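Local coordinates for Lin2634 protein (Listeria innocua, PDB 3MZO) that binds calcium ions at an HD-type metal site and is probably a phosphohydrolase of the YfbR-like 5'-deoxynucleotidase family, at residues Pro81-Thr86 against Glu156-Glu161. Numbering follows the deposited sequence.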
loop_
_atom_site.group_PDB
_atom_site.type_symbol
_atom_site.label_atom_id
_atom_site.label_comp_id
_atom_site.label_asym_id
_atom_site.label_seq_id
_atom_site.Cartn_x
_atom_site.Cartn_y
_atom_site.Cartn_z
ATOM N N PRO B 81 15.976 20.654 5.855
ATOM C CA PRO B 81 16.705 21.921 6.034
ATOM C C PRO B 81 17.136 22.593 4.713
ATOM O O PRO B 81 17.087 21.958 3.648
ATOM C CB PRO B 81 17.924 21.515 6.881
ATOM C CG PRO B 81 18.168 20.088 6.545
ATOM C CD PRO B 81 16.837 19.484 6.115
ATOM N N VAL B 82 17.538 23.869 4.815
ATOM C CA VAL B 82 17.937 24.703 3.661
ATOM C C VAL B 82 18.927 23.972 2.723
ATOM O O VAL B 82 20.132 23.897 2.990
ATOM C CB VAL B 82 18.503 26.084 4.123
ATOM C CG1 VAL B 82 19.191 26.822 2.964
ATOM C CG2 VAL B 82 17.381 26.935 4.738
ATOM N N LYS B 83 18.373 23.416 1.642
ATOM C CA LYS B 83 19.126 22.658 0.636
ATOM C C LYS B 83 19.014 23.313 -0.743
ATOM O O LYS B 83 20.027 23.666 -1.360
ATOM C CB LYS B 83 18.607 21.212 0.556
ATOM C CG LYS B 83 19.494 20.196 1.235
ATOM C CD LYS B 83 19.142 18.797 0.795
ATOM C CE LYS B 83 20.291 17.858 1.077
ATOM N NZ LYS B 83 19.896 16.441 0.858
ATOM N N TYR B 84 17.778 23.426 -1.228
ATOM C CA TYR B 84 17.464 24.095 -2.504
ATOM C C TYR B 84 16.591 25.346 -2.296
ATOM O O TYR B 84 16.591 26.250 -3.153
ATOM C CB TYR B 84 16.778 23.122 -3.477
ATOM C CG TYR B 84 17.405 21.749 -3.486
ATOM C CD1 TYR B 84 18.767 21.579 -3.782
ATOM C CD2 TYR B 84 16.649 20.619 -3.181
ATOM C CE1 TYR B 84 19.355 20.313 -3.775
ATOM C CE2 TYR B 84 17.225 19.349 -3.173
ATOM C CZ TYR B 84 18.579 19.211 -3.481
ATOM O OH TYR B 84 19.139 17.970 -3.473
ATOM N N ALA B 85 15.850 25.380 -1.175
ATOM C CA ALA B 85 15.046 26.537 -0.768
ATOM C C ALA B 85 15.791 27.372 0.288
ATOM O O ALA B 85 15.988 26.925 1.425
ATOM C CB ALA B 85 13.676 26.082 -0.232
ATOM N N THR B 86 16.207 28.578 -0.106
ATOM C CA THR B 86 16.795 29.554 0.815
ATOM C C THR B 86 15.738 30.120 1.770
ATOM O O THR B 86 14.538 29.834 1.654
ATOM C CB THR B 86 17.381 30.784 0.056
ATOM O OG1 THR B 86 16.348 31.377 -0.743
ATOM C CG2 THR B 86 18.580 30.406 -0.822
ATOM N N GLU B 156 19.857 7.520 3.914
ATOM C CA GLU B 156 19.867 8.907 3.461
ATOM C C GLU B 156 20.388 9.886 4.501
ATOM O O GLU B 156 19.824 9.995 5.590
ATOM C CB GLU B 156 18.451 9.344 3.046
ATOM C CG GLU B 156 17.937 8.705 1.750
ATOM C CD GLU B 156 18.719 9.130 0.503
ATOM O OE1 GLU B 156 19.548 10.064 0.566
ATOM O OE2 GLU B 156 18.504 8.521 -0.563
ATOM N N ASN B 157 21.420 10.656 4.148
ATOM C CA ASN B 157 21.968 11.643 5.094
ATOM C C ASN B 157 20.966 12.734 5.490
ATOM O O ASN B 157 21.148 13.386 6.524
ATOM C CB ASN B 157 23.268 12.297 4.574
ATOM C CG ASN B 157 24.089 12.955 5.714
ATOM O OD1 ASN B 157 24.475 12.288 6.687
ATOM N ND2 ASN B 157 24.344 14.271 5.595
ATOM N N ILE B 158 19.922 12.939 4.685
ATOM C CA ILE B 158 18.939 13.964 4.978
ATOM C C ILE B 158 18.430 13.842 6.431
ATOM O O ILE B 158 18.236 14.837 7.100
ATOM C CB ILE B 158 17.746 13.949 3.970
ATOM C CG1 ILE B 158 16.983 15.268 4.016
ATOM C CG2 ILE B 158 16.748 12.833 4.252
ATOM C CD1 ILE B 158 17.802 16.451 3.560
ATOM N N PHE B 159 18.266 12.626 6.936
ATOM C CA PHE B 159 17.709 12.447 8.286
ATOM C C PHE B 159 18.634 12.965 9.398
ATOM O O PHE B 159 18.156 13.594 10.352
ATOM C CB PHE B 159 17.281 11.005 8.478
ATOM C CG PHE B 159 16.186 10.620 7.538
ATOM C CD1 PHE B 159 14.907 11.151 7.690
ATOM C CD2 PHE B 159 16.436 9.813 6.456
ATOM C CE1 PHE B 159 13.893 10.835 6.797
ATOM C CE2 PHE B 159 15.421 9.503 5.550
ATOM C CZ PHE B 159 14.151 10.017 5.738
ATOM N N VAL B 160 19.945 12.772 9.240
ATOM C CA VAL B 160 20.914 13.343 10.179
ATOM C C VAL B 160 20.855 14.861 10.136
ATOM O O VAL B 160 20.953 15.541 11.179
ATOM C CB VAL B 160 22.352 12.886 9.840
ATOM C CG1 VAL B 160 23.400 13.842 10.474
ATOM C CG2 VAL B 160 22.552 11.439 10.297
ATOM N N GLU B 161 20.669 15.401 8.937
ATOM C CA GLU B 161 20.568 16.846 8.763
ATOM C C GLU B 161 19.310 17.415 9.400
ATOM O O GLU B 161 19.350 18.492 10.008
ATOM C CB GLU B 161 20.612 17.224 7.274
ATOM C CG GLU B 161 21.964 16.956 6.599
ATOM C CD GLU B 161 21.859 16.898 5.057
ATOM O OE1 GLU B 161 20.878 17.441 4.479
ATOM O OE2 GLU B 161 22.760 16.291 4.423
#
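Pro81 and Glu161 bring the two backbones nearest, their CA atoms 6.9 Å apart; no hydrogen bond joins the segments. Residues 81-86 form an irregular loop leading into helix 87-108, where Thr86 takes the N-cap position, whereas 156-161 leads into helix 158-172. Four side chains carry the contact. The Pro81 ring lies across the stem of Glu161 at roughly a right angle, its CG 3.8 Å from Glu161 CB, while the neighbouring ring atom CD rests 4.1 Å from Ile158 CD1. Ile158 is the buried member of the group: its CG1 stands anti to the backbone N (chi1 -162°), and chi2 near +65° turns CD1 to the loop, between Pro81 and the end of Lys83. This is an all-helical HD-domain fold of the YfbR-like family, and here the loop between helices 58-67 and 87-108 packs on the start of helix 158-172, the Pro81 side chain about 13 Å from a bound calcium ion. The end of the Lys83 chain, extended from CG outward, runs obliquely past the CD1 methyl of Ile158, with Lys83 NZ 3.4 Å from Ile158 CD1. The same chain crosses the end of Glu161, whose OE1 is 3.5 Å from Lys83 CE but 3.9 Å from NZ, making a long salt bridge. The other carboxylate oxygen is bonded within the same segment: Asn157 ND2 donates to Glu161 OE2 at 2.8 Å, on the anti side and 21° out of the carboxylate plane, a bent bond that would help hold the carboxylate with OE1 toward Lys83. On the loop itself, Lys83 CB sits over the centre of the Tyr84 ring, and Tyr84 OH hydrogen-bonds Glu108 of the second subunit, with Arg107 of that subunit packing on both Lys83 and Tyr84.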